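Side-chain contacts in metallo-beta-lactamase 1 (Acinetobacter baumannii, PDB 5MMD), which probably hydrolyses beta-lactam antibiotics to substituted beta-amino acids with zinc as its cofactor, as class B metallo-beta-lactamases do: residues His80-Ala85 / Gly157-Arg162; Lys44-Asp49 / Thr96-Ala101; Leu102-Leu107 / Glu113-Ser118; Val133-Pro136 / Thr141-Asn144. One frame throughout, in Å; residues are numbered along the deposited sequence.

How the contacts relate
Contact 1 is the active site itself, where 80-85 and 157-162 share a zinc ion, and the other three lie around it. Contact 4, centred about 11 Å away, touches it directly: Thr141 CG2 lies 3.4 Å from His80 CE1, and Phe160 packs on both Pro136 and Asn144. Contact 2 is reached through Asp49, whose OD2 is 3.2 Å from Lys83 CD. Contact 3 sits farther out, its centre about 15 Å from that of contact 1. Strand 97-100 ties it to contact 2 through Thr97 O and Ser117 N, 2.9 Å apart, while Thr103 OG1 ties it to contact 4 by lying 2.6 Å from Asp143 OD2, probably hydrogen-bonded.

Contact 1. Residues His80-Ala85 / Gly157-Arg162. With ZN (zinc ion), chain C; ZN (zinc ion), chain E.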
loop_
_atom_site.group_PDB
_atom_site.type_symbol
_atom_site.label_atom_id
_atom_site.label_comp_id
_atom_site.label_asym_id
_atom_site.label_seq_id
_atom_site.Cartn_x
_atom_site.Cartn_y
_atom_site.Cartn_z
ATOM N N HIS A 80 8.690 1.958 3.627
ATOM C CA HIS A 80 8.556 3.323 4.192
ATOM C C HIS A 80 7.561 3.396 5.352
ATOM O O HIS A 80 6.584 2.633 5.439
ATOM C CB HIS A 80 8.194 4.332 3.113
ATOM C CG HIS A 80 9.320 4.626 2.167
ATOM N ND1 HIS A 80 9.127 5.171 0.916
ATOM C CD2 HIS A 80 10.656 4.454 2.307
ATOM C CE1 HIS A 80 10.301 5.332 0.330
ATOM N NE2 HIS A 80 11.241 4.889 1.146
ATOM N N GLU A 81 7.889 4.281 6.278
ATOM C CA GLU A 81 7.160 4.444 7.524
ATOM C C GLU A 81 5.654 4.689 7.339
ATOM O O GLU A 81 4.875 4.310 8.206
ATOM C CB GLU A 81 7.766 5.592 8.305
ATOM C CG GLU A 81 7.304 5.731 9.732
ATOM C CD GLU A 81 7.790 4.639 10.661
ATOM O OE1 GLU A 81 7.383 4.691 11.834
ATOM O OE2 GLU A 81 8.605 3.772 10.271
ATOM N N ASP A 82 5.248 5.285 6.216
ATOM C CA ASP A 82 3.822 5.545 6.023
ATOM C C ASP A 82 3.023 4.231 5.862
ATOM O O ASP A 82 1.828 4.250 6.049
ATOM C CB ASP A 82 3.532 6.519 4.838
ATOM C CG ASP A 82 4.152 6.112 3.512
ATOM O OD1 ASP A 82 5.254 5.519 3.540
ATOM O OD2 ASP A 82 3.576 6.481 2.429
ATOM N N LYS A 83 3.672 3.114 5.578
ATOM C CA LYS A 83 2.961 1.830 5.350
ATOM C C LYS A 83 3.330 0.727 6.354
ATOM O O LYS A 83 2.683 -0.343 6.391
ATOM C CB LYS A 83 3.254 1.335 3.935
ATOM C CG LYS A 83 2.985 2.298 2.812
ATOM C CD LYS A 83 1.576 2.925 2.837
ATOM C CE LYS A 83 1.395 3.865 1.638
ATOM N NZ LYS A 83 0.163 4.626 1.766
ATOM N N THR A 84 4.355 0.994 7.171
ATOM C CA THR A 84 4.901 0.043 8.126
ATOM C C THR A 84 4.910 0.548 9.562
ATOM O O THR A 84 5.394 -0.151 10.435
ATOM C CB THR A 84 6.364 -0.322 7.812
ATOM O OG1 THR A 84 7.174 0.870 7.873
ATOM C CG2 THR A 84 6.482 -1.009 6.430
ATOM N N ALA A 85 4.418 1.755 9.830
ATOM C CA ALA A 85 4.599 2.307 11.177
ATOM C C ALA A 85 3.982 1.417 12.231
ATOM O O ALA A 85 4.443 1.396 13.370
ATOM C CB ALA A 85 4.020 3.751 11.309
ATOM N N GLY A 157 -2.553 0.167 -5.458
ATOM C CA GLY A 157 -1.283 0.451 -6.096
ATOM C C GLY A 157 -0.195 0.823 -5.117
ATOM O O GLY A 157 0.989 0.701 -5.431
ATOM N N GLY A 158 -0.577 1.302 -3.943
ATOM C CA GLY A 158 0.395 1.868 -3.040
ATOM C C GLY A 158 1.166 3.006 -3.705
ATOM O O GLY A 158 0.727 3.599 -4.696
ATOM N N CYS A 159 2.321 3.326 -3.158
ATOM C CA CYS A 159 2.987 4.547 -3.600
ATOM C C CYS A 159 3.649 4.349 -4.934
ATOM O O CYS A 159 4.169 5.297 -5.491
ATOM C CB CYS A 159 3.948 5.008 -2.544
ATOM S SG CYS A 159 3.083 5.158 -0.994
ATOM N N PHE A 160 3.585 3.123 -5.451
ATOM C CA PHE A 160 3.978 2.810 -6.814
ATOM C C PHE A 160 3.077 3.499 -7.830
ATOM O O PHE A 160 3.453 3.659 -9.014
ATOM C CB PHE A 160 3.919 1.282 -7.035
ATOM C CG PHE A 160 4.217 0.844 -8.443
ATOM C CD1 PHE A 160 5.504 0.907 -8.939
ATOM C CD2 PHE A 160 3.208 0.348 -9.275
ATOM C CE1 PHE A 160 5.798 0.504 -10.229
ATOM C CE2 PHE A 160 3.501 -0.073 -10.565
ATOM C CZ PHE A 160 4.806 0.019 -11.041
ATOM N N ILE A 161 1.868 3.842 -7.387
ATOM C CA ILE A 161 0.867 4.448 -8.268
ATOM C C ILE A 161 0.554 5.827 -7.769
ATOM O O ILE A 161 0.292 6.015 -6.588
ATOM C CB ILE A 161 -0.467 3.591 -8.358
ATOM C CG1 ILE A 161 -0.200 2.226 -8.995
ATOM C CG2 ILE A 161 -1.560 4.362 -9.129
ATOM C CD1 ILE A 161 0.486 2.294 -10.370
ATOM N N ARG A 162 0.607 6.801 -8.673
ATOM C CA ARG A 162 0.301 8.185 -8.351
ATOM C C ARG A 162 -1.146 8.555 -8.634
ATOM O O ARG A 162 -1.760 8.050 -9.573
ATOM C CB ARG A 162 1.212 9.110 -9.151
ATOM C CG ARG A 162 2.698 8.852 -8.855
ATOM C CD ARG A 162 3.070 9.246 -7.421
ATOM N NE ARG A 162 3.034 10.708 -7.268
ATOM C CZ ARG A 162 3.062 11.365 -6.112
ATOM N NH1 ARG A 162 3.130 10.720 -4.937
ATOM N NH2 ARG A 162 3.053 12.686 -6.146
HETATM ZN ZN ZN C . 4.145 6.624 0.520
HETATM ZN ZN ZN E . 7.299 5.275 0.055
HETATM O O HOH W 1 6.190 6.491 0.790
#
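Asp82 and Cys159 meet through a metal: Asp82 OD2 at 2.0 Å and Cys159 SG at 2.4 Å both bind the zinc ion of chain C. Sharing the metal leaves Asp82 OD2 3.7 Å from Cys159 SG, and His201 is the third protein ligand. The second zinc ion, of chain E, takes His80 ND1 at 2.0 Å together with His78 and His140. A water bridges the metals, its oxygen 2.1 Å from the first zinc and 1.8 Å from the second, and it donates a hydrogen bond of 3.1 Å to Asp82 OD1. One carboxylate oxygen thus holds the metal while the other steadies the bridging water. Asp82 reaches this pose with CG tucked between its backbone N and carbonyl carbon (chi1 54°). His78, His80 and Asp82 form the HxHxD signature of the metallo-beta-lactamase superfamily, and the Asp-Cys-His second site is that of subclass B1 enzymes. Behind the first shell, Lys83 bends at chi2 (-51°) and lays CE against the sulfur of Cys159, at 3.4 Å. Its NZ makes a long salt bridge to Asp82 OD2 and hydrogen-bonds to Ser34 OG, Asn35 O and Gly200 O; so placed, its charge would probably stabilise the anionic ligands. Glu174 receives the hydrogen bond of His80 NE2; with the zinc at ND1, this leaves the imidazole little freedom to turn. Cys159 is presented by two overlapping turns, type II' from Gly157 to Phe160 and type I from Gly158 to Ile161, the first using the positive phi of Gly158.

Contact 2. Residues Lys44-Asp49 / Thr96-Ala101; sequences KAFIID and TTYASA
A single oblique aromatic pair, Phe46 with Tyr98, makes this contact between two strands of the seven-stranded sheet that are not neighbours. Strand 70-75 runs between 44-48 and 97-100, which explains why the closest alpha carbons across the pair of segments, Phe46 CA and Thr96 CA, are still 10.0 Å apart. The two rings close the gap over the intervening strand. Phe46 CZ comes 3.6 Å from Tyr98 CD2 and equally near Tyr98 CE2, and Phe46 CE2 follows at 3.9 Å from Tyr98 CE2. Relative to the Phe46 ring, Tyr98 CD2 lies at the edge, near its plane. The ring planes are inclined by 39° and their centroids stand 5.7 Å apart, while the side chains themselves cross at roughly a right angle. Phe46 CG turns away from its own backbone N (chi1 -152°), which carries the ring tip over toward Tyr98. Ile75 of the middle strand and Met127 also touch Phe46; Tyr98 rests against Ser117 and remains partly exposed. Thr97 points away, and its OG1 is hydrogen-bonded to Asn91 of helix 87-92. Apolar bridging across an intervening parallel strand of this kind belongs here to the larger sheet of the alpha-beta/beta-alpha sandwich, the metallo-beta-lactamase fold.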
loop_
_atom_site.group_PDB
_atom_site.type_symbol
_atom_site.label_atom_id
_atom_site.label_comp_id
_atom_site.label_asym_id
_atom_site.label_seq_id
_atom_site.Cartn_x
_atom_site.Cartn_y
_atom_site.Cartn_z
ATOM N N LYS A 44 -13.736 -11.935 8.060
ATOM C CA LYS A 44 -12.327 -11.674 8.379
ATOM C C LYS A 44 -11.823 -10.413 7.703
ATOM O O LYS A 44 -12.067 -10.210 6.518
ATOM C CB LYS A 44 -11.451 -12.845 7.962
ATOM C CG LYS A 44 -11.977 -14.196 8.491
ATOM C CD LYS A 44 -11.318 -15.397 7.825
ATOM C CE LYS A 44 -11.889 -16.723 8.346
ATOM N NZ LYS A 44 -13.283 -17.081 7.889
ATOM N N ALA A 45 -11.052 -9.620 8.444
ATOM C CA ALA A 45 -10.498 -8.349 7.941
ATOM C C ALA A 45 -8.995 -8.421 7.701
ATOM O O ALA A 45 -8.242 -8.911 8.565
ATOM C CB ALA A 45 -10.784 -7.228 8.899
ATOM N N PHE A 46 -8.558 -7.960 6.536
ATOM C CA PHE A 46 -7.127 -7.937 6.253
ATOM C C PHE A 46 -6.724 -6.492 6.025
ATOM O O PHE A 46 -7.398 -5.773 5.279
ATOM C CB PHE A 46 -6.782 -8.792 5.041
ATOM C CG PHE A 46 -5.381 -9.330 5.096
ATOM C CD1 PHE A 46 -4.331 -8.561 4.702
ATOM C CD2 PHE A 46 -5.130 -10.591 5.590
ATOM C CE1 PHE A 46 -3.010 -9.051 4.768
ATOM C CE2 PHE A 46 -3.824 -11.085 5.657
ATOM C CZ PHE A 46 -2.777 -10.285 5.256
ATOM N N ILE A 47 -5.679 -6.046 6.714
ATOM C CA ILE A 47 -5.153 -4.683 6.514
ATOM C C ILE A 47 -4.103 -4.632 5.421
ATOM O O ILE A 47 -3.104 -5.371 5.464
ATOM C CB ILE A 47 -4.539 -4.143 7.773
ATOM C CG1 ILE A 47 -5.588 -4.039 8.841
ATOM C CG2 ILE A 47 -3.947 -2.742 7.538
ATOM C CD1 ILE A 47 -5.028 -3.983 10.243
ATOM N N ILE A 48 -4.346 -3.797 4.423
ATOM C CA ILE A 48 -3.342 -3.480 3.404
ATOM C C ILE A 48 -2.709 -2.107 3.723
ATOM O O ILE A 48 -3.317 -1.058 3.501
ATOM C CB ILE A 48 -3.923 -3.471 1.993
ATOM C CG1 ILE A 48 -4.571 -4.828 1.675
ATOM C CG2 ILE A 48 -2.827 -3.108 0.978
ATOM C CD1 ILE A 48 -5.260 -4.882 0.262
ATOM N N ASP A 49 -1.490 -2.207 4.247
ATOM C CA ASP A 49 -0.616 -1.115 4.744
ATOM C C ASP A 49 -1.109 -0.572 6.069
ATOM O O ASP A 49 -2.307 -0.346 6.256
ATOM C CB ASP A 49 -0.466 -0.018 3.698
ATOM C CG ASP A 49 0.503 -0.419 2.625
ATOM O OD1 ASP A 49 1.240 -1.380 2.891
ATOM O OD2 ASP A 49 0.513 0.166 1.531
ATOM N N THR A 96 -0.660 -11.236 12.860
ATOM C CA THR A 96 0.324 -11.531 11.815
ATOM C C THR A 96 0.538 -10.398 10.795
ATOM O O THR A 96 -0.379 -9.935 10.125
ATOM C CB THR A 96 -0.052 -12.808 11.057
ATOM O OG1 THR A 96 -0.273 -13.839 12.006
ATOM C CG2 THR A 96 1.058 -13.226 10.145
ATOM N N THR A 97 1.787 -9.974 10.699
ATOM C CA THR A 97 2.235 -8.987 9.748
ATOM C C THR A 97 2.989 -9.680 8.621
ATOM O O THR A 97 3.760 -10.628 8.843
ATOM C CB THR A 97 3.137 -7.938 10.418
ATOM O OG1 THR A 97 4.204 -8.602 11.107
ATOM C CG2 THR A 97 2.349 -7.155 11.425
ATOM N N TYR A 98 2.728 -9.229 7.414
ATOM C CA TYR A 98 3.387 -9.736 6.221
ATOM C C TYR A 98 4.145 -8.624 5.490
ATOM O O TYR A 98 3.717 -7.486 5.462
ATOM C CB TYR A 98 2.395 -10.337 5.224
ATOM C CG TYR A 98 1.567 -11.481 5.719
ATOM C CD1 TYR A 98 1.877 -12.775 5.365
ATOM C CD2 TYR A 98 0.445 -11.272 6.501
ATOM C CE1 TYR A 98 1.118 -13.844 5.820
ATOM C CE2 TYR A 98 -0.325 -12.332 6.951
ATOM C CZ TYR A 98 -0.011 -13.594 6.587
ATOM O OH TYR A 98 -0.778 -14.660 7.039
ATOM N N ALA A 99 5.241 -9.008 4.835
ATOM C CA ALA A 99 5.909 -8.162 3.868
ATOM C C ALA A 99 6.702 -9.048 2.939
ATOM O O ALA A 99 6.875 -10.227 3.221
ATOM C CB ALA A 99 6.808 -7.159 4.559
ATOM N N SER A 100 7.192 -8.519 1.829
ATOM C CA SER A 100 8.104 -9.320 1.010
ATOM C C SER A 100 9.443 -9.541 1.763
ATOM O O SER A 100 9.791 -8.791 2.672
ATOM C CB SER A 100 8.374 -8.643 -0.327
ATOM O OG SER A 100 9.186 -7.476 -0.155
ATOM N N ALA A 101 10.178 -10.582 1.391
ATOM C CA ALA A 101 11.512 -10.816 1.987
ATOM C C ALA A 101 12.411 -9.570 1.776
ATOM O O ALA A 101 13.143 -9.196 2.659
ATOM C CB ALA A 101 12.147 -12.005 1.406
#

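Contact 3. Residues Leu102-Leu107 / Glu113-Ser118; sequences LTNEIL and EQARSS
The carboxamide of Asn104 faces the backbone of Ala115 and uses both its ends there. Asn104 OD1 accepts from Ala115 N at 2.9 Å in a rather bent bond, and Asn104 ND2 donates to Ala115 O at 3.0 Å along a straighter line. Gripped at two points, the amide is held much as a neighbouring strand would hold that residue. Its chi1, -101°, is off a staggered position, which probably costs a little torsional energy. Gln114 comes at Asn104 from another angle, the two amide planes inclined by 44°. Its chain, extended beyond CG, crosses that of Asn104 at a slant, with CB 3.5 Å from Asn104 OD1, and brings Gln114 NE2 to 3.2 Å from the main-chain oxygen Asn104 O. That donor stands above the carbonyl plane, 66° out of it. These bonds tie helix 101-109 to the segment leading into strand 117-119, and so close the beta-alpha-beta unit that begins with strand 97-100; Ala99 of that strand touches Asn104. One turn further along the helix, Leu107 lays CD1 against Glu113 O at 3.6 Å, an apolar branch beside a peptide oxygen, while the Glu113 carboxylate turns off to Asn91. Beyond the amide, a water accepts from Asn104 ND2 at 3.0 Å and is hydrogen-bonded to Ser118 OG at the same distance, giving the asparagine NH2 group two partners.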
loop_
_atom_site.group_PDB
_atom_site.type_symbol
_atom_site.label_atom_id
_atom_site.label_comp_id
_atom_site.label_asym_id
_atom_site.label_seq_id
_atom_site.Cartn_x
_atom_site.Cartn_y
_atom_site.Cartn_z
ATOM N N LEU A 102 12.297 -8.938 0.610
ATOM C CA LEU A 102 13.106 -7.770 0.260
ATOM C C LEU A 102 12.740 -6.577 1.163
ATOM O O LEU A 102 13.598 -5.879 1.728
ATOM C CB LEU A 102 12.897 -7.395 -1.207
ATOM C CG LEU A 102 13.587 -6.106 -1.646
ATOM C CD1 LEU A 102 15.090 -6.132 -1.240
ATOM C CD2 LEU A 102 13.437 -5.923 -3.123
ATOM N N THR A 103 11.450 -6.357 1.308
ATOM C CA THR A 103 11.004 -5.316 2.209
ATOM C C THR A 103 11.558 -5.561 3.632
ATOM O O THR A 103 12.071 -4.642 4.257
ATOM C CB THR A 103 9.496 -5.233 2.235
ATOM O OG1 THR A 103 9.067 -4.594 1.032
ATOM C CG2 THR A 103 9.013 -4.436 3.443
ATOM N N ASN A 104 11.477 -6.807 4.117
ATOM C CA ASN A 104 11.996 -7.129 5.449
ATOM C C ASN A 104 13.512 -6.903 5.535
ATOM O O ASN A 104 14.025 -6.515 6.572
ATOM C CB ASN A 104 11.644 -8.580 5.853
ATOM C CG ASN A 104 10.455 -8.637 6.808
ATOM O OD1 ASN A 104 9.840 -7.607 7.111
ATOM N ND2 ASN A 104 10.123 -9.844 7.289
ATOM N N GLU A 105 14.227 -7.118 4.443
ATOM C CA GLU A 105 15.675 -6.943 4.498
ATOM C C GLU A 105 16.018 -5.472 4.634
ATOM O O GLU A 105 16.969 -5.122 5.344
ATOM C CB GLU A 105 16.341 -7.527 3.269
ATOM C CG GLU A 105 16.454 -9.040 3.306
ATOM C CD GLU A 105 17.377 -9.581 4.429
ATOM O OE1 GLU A 105 18.432 -8.970 4.749
ATOM O OE2 GLU A 105 17.041 -10.648 5.004
ATOM N N ILE A 106 15.220 -4.623 3.976
ATOM C CA ILE A 106 15.394 -3.181 4.055
ATOM C C ILE A 106 15.106 -2.713 5.472
ATOM O O ILE A 106 15.935 -2.026 6.081
ATOM C CB ILE A 106 14.507 -2.462 3.031
ATOM C CG1 ILE A 106 14.992 -2.815 1.619
ATOM C CG2 ILE A 106 14.527 -0.944 3.261
ATOM C CD1 ILE A 106 14.020 -2.428 0.515
ATOM N N LEU A 107 13.960 -3.113 6.016
ATOM C CA LEU A 107 13.633 -2.830 7.405
ATOM C C LEU A 107 14.775 -3.282 8.325
ATOM O O LEU A 107 15.187 -2.545 9.217
ATOM C CB LEU A 107 12.315 -3.522 7.802
ATOM C CG LEU A 107 11.059 -2.982 7.083
ATOM C CD1 LEU A 107 9.820 -3.790 7.453
ATOM C CD2 LEU A 107 10.835 -1.543 7.456
ATOM N N GLU A 113 11.789 -2.732 13.047
ATOM C CA GLU A 113 10.967 -3.908 13.264
ATOM C C GLU A 113 10.593 -4.526 11.919
ATOM O O GLU A 113 10.136 -3.824 11.030
ATOM C CB GLU A 113 9.707 -3.523 14.050
ATOM C CG GLU A 113 8.775 -4.673 14.356
ATOM C CD GLU A 113 9.150 -5.414 15.630
ATOM O OE1 GLU A 113 10.146 -5.023 16.291
ATOM O OE2 GLU A 113 8.448 -6.380 15.975
ATOM N N GLN A 114 10.798 -5.839 11.780
ATOM C CA GLN A 114 10.371 -6.575 10.590
ATOM C C GLN A 114 8.946 -7.168 10.709
ATOM O O GLN A 114 8.455 -7.457 11.814
ATOM C CB GLN A 114 11.334 -7.732 10.306
ATOM C CG GLN A 114 12.775 -7.361 10.000
ATOM C CD GLN A 114 13.631 -8.620 9.852
ATOM O OE1 GLN A 114 13.851 -9.361 10.817
ATOM N NE2 GLN A 114 14.011 -8.928 8.623
ATOM N N ALA A 115 8.296 -7.382 9.578
ATOM C CA ALA A 115 7.056 -8.194 9.592
ATOM C C ALA A 115 7.383 -9.625 10.012
ATOM O O ALA A 115 8.495 -10.097 9.766
ATOM C CB ALA A 115 6.383 -8.198 8.236
ATOM N N ARG A 116 6.404 -10.309 10.605
ATOM C CA ARG A 116 6.610 -11.648 11.151
ATOM C C ARG A 116 6.693 -12.682 10.044
ATOM O O ARG A 116 7.469 -13.631 10.156
ATOM C CB ARG A 116 5.502 -12.021 12.150
ATOM C CG ARG A 116 5.772 -11.513 13.569
ATOM C CD ARG A 116 4.804 -12.041 14.653
ATOM N NE ARG A 116 4.927 -13.448 15.029
ATOM N NH1 ARG A 116 6.700 -13.193 16.501
ATOM N NH2 ARG A 116 5.755 -15.235 16.171
ATOM N N SER A 117 5.906 -12.528 8.987
ATOM C CA SER A 117 5.949 -13.482 7.872
ATOM C C SER A 117 6.390 -12.791 6.626
ATOM O O SER A 117 6.002 -11.664 6.395
ATOM C CB SER A 117 4.587 -14.138 7.633
ATOM O OG SER A 117 4.107 -14.647 8.851
ATOM N N SER A 118 7.224 -13.453 5.823
ATOM C CA SER A 118 7.544 -12.878 4.526
ATOM C C SER A 118 7.478 -13.889 3.411
ATOM O O SER A 118 7.419 -15.091 3.646
ATOM C CB SER A 118 8.915 -12.241 4.548
ATOM O OG SER A 118 9.866 -13.224 4.816
HETATM O O HOH W 2 12.030 -11.981 6.440
#

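Contact 4. Residues Val133-Pro136 / Thr141-Asn144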
loop_
_atom_site.group_PDB
_atom_site.type_symbol
_atom_site.label_atom_id
_atom_site.label_comp_id
_atom_site.label_asym_id
_atom_site.label_seq_id
_atom_site.Cartn_x
_atom_site.Cartn_y
_atom_site.Cartn_z
ATOM N N VAL A 133 -1.076 -10.655 -4.404
ATOM C CA VAL A 133 0.043 -9.712 -4.291
ATOM C C VAL A 133 0.953 -9.888 -5.488
ATOM O O VAL A 133 1.193 -11.001 -5.936
ATOM C CB VAL A 133 0.805 -9.915 -2.995
ATOM C CG1 VAL A 133 1.914 -8.833 -2.806
ATOM C CG2 VAL A 133 -0.138 -9.906 -1.836
ATOM N N TYR A 134 1.437 -8.773 -6.019
ATOM C CA TYR A 134 2.294 -8.775 -7.191
ATOM C C TYR A 134 3.418 -7.748 -7.099
ATOM O O TYR A 134 3.189 -6.573 -6.784
ATOM C CB TYR A 134 1.483 -8.482 -8.437
ATOM C CG TYR A 134 2.259 -8.275 -9.731
ATOM C CD1 TYR A 134 3.080 -9.246 -10.232
ATOM C CD2 TYR A 134 2.107 -7.099 -10.477
ATOM C CE1 TYR A 134 3.773 -9.076 -11.422
ATOM C CE2 TYR A 134 2.786 -6.917 -11.676
ATOM C CZ TYR A 134 3.615 -7.929 -12.145
ATOM O OH TYR A 134 4.328 -7.800 -13.331
ATOM N N TYR A 135 4.618 -8.192 -7.433
ATOM C CA TYR A 135 5.737 -7.276 -7.613
ATOM C C TYR A 135 5.943 -6.899 -9.080
ATOM O O TYR A 135 6.365 -7.737 -9.889
ATOM C CB TYR A 135 6.996 -7.921 -7.053
ATOM C CG TYR A 135 8.248 -7.109 -7.227
ATOM C CD1 TYR A 135 8.422 -5.909 -6.549
ATOM C CD2 TYR A 135 9.281 -7.563 -8.038
ATOM C CE1 TYR A 135 9.605 -5.167 -6.687
ATOM C CE2 TYR A 135 10.461 -6.820 -8.182
ATOM C CZ TYR A 135 10.589 -5.619 -7.513
ATOM O OH TYR A 135 11.756 -4.905 -7.638
ATOM N N PRO A 136 5.660 -5.646 -9.430
ATOM C CA PRO A 136 5.779 -5.215 -10.820
ATOM C C PRO A 136 7.203 -4.848 -11.211
ATOM O O PRO A 136 7.489 -4.719 -12.392
ATOM C CB PRO A 136 4.855 -3.989 -10.884
ATOM C CG PRO A 136 4.937 -3.382 -9.499
ATOM C CD PRO A 136 5.104 -4.581 -8.564
ATOM N N THR A 141 9.964 2.650 -5.134
ATOM C CA THR A 141 11.070 2.018 -4.430
ATOM C C THR A 141 11.378 0.683 -5.103
ATOM O O THR A 141 10.596 0.164 -5.923
ATOM C CB THR A 141 10.777 1.784 -2.920
ATOM O OG1 THR A 141 9.586 0.990 -2.749
ATOM C CG2 THR A 141 10.633 3.121 -2.185
ATOM N N ILE A 142 12.503 0.091 -4.728
ATOM C CA ILE A 142 12.900 -1.165 -5.292
ATOM C C ILE A 142 11.928 -2.272 -4.843
ATOM O O ILE A 142 11.779 -3.251 -5.541
ATOM C CB ILE A 142 14.353 -1.530 -4.884
ATOM C CG1 ILE A 142 14.824 -2.794 -5.616
ATOM C CG2 ILE A 142 14.445 -1.724 -3.392
ATOM C CD1 ILE A 142 14.842 -2.700 -7.163
ATOM N N ASP A 143 11.270 -2.118 -3.689
ATOM C CA ASP A 143 10.492 -3.241 -3.136
ATOM C C ASP A 143 8.982 -3.105 -3.324
ATOM O O ASP A 143 8.237 -4.000 -2.896
ATOM C CB ASP A 143 10.791 -3.422 -1.645
ATOM C CG ASP A 143 10.500 -2.158 -0.813
ATOM O OD1 ASP A 143 10.636 -1.054 -1.355
ATOM O OD2 ASP A 143 10.152 -2.268 0.390
ATOM N N ASN A 144 8.523 -2.027 -3.967
ATOM C CA ASN A 144 7.088 -1.711 -3.903
ATOM C C ASN A 144 6.257 -2.844 -4.521
ATOM O O ASN A 144 6.592 -3.403 -5.570
ATOM C CB ASN A 144 6.702 -0.349 -4.527
ATOM C CG ASN A 144 7.320 -0.054 -5.897
ATOM O OD1 ASN A 144 7.510 1.133 -6.216
ATOM N ND2 ASN A 144 7.568 -1.058 -6.718
#
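Tyr135 lays the edge of its ring along the backbone of 142-144, with Ile142 O and Asn144 O both near the ring plane. At its far end, Tyr135 OH donates a hydrogen bond of 2.7 Å to Ile142 O, meeting the carbonyl almost head-on with a C=O to oxygen angle of 163°. Farther back on the same edge, Tyr135 CD1 is 3.3 Å from Asn144 O. The ring is stretched toward the loop because CG lies opposite the backbone N (chi1 177°). Pro136 adds its CD at 3.5 Å from Asn144 O. That oxygen is buried and has no hydrogen-bond partner in the model, so C-H groups of Tyr135 and Pro136 are what it meets here. Ile142 points its CB away, yet its tip swings back and CD1 rests 3.8 Å from Tyr135 OH. The loop braces itself from within as well. Thr141 N donates to Asn144 OD1 at 3.1 Å, reaching that oxygen from above its carbonyl plane, and Thr141 OG1 gives a 2.7 Å bond to Asp143 OD1 on the syn side, though tilted out of the carboxylate plane. The other oxygen, Asp143 OD2, takes the hydroxyl group of Thr103 on helix 101-109 as its main partner, and the carboxylate lies close to His78. Asn144 ND2 in turn makes a weak bond to Gly137 O. These contacts lie within the glycine-rich connection between strands 131-134 and 146-149, the loop that in the metallo-beta-lactamase fold delivers His140, third histidine of the three-histidine zinc site.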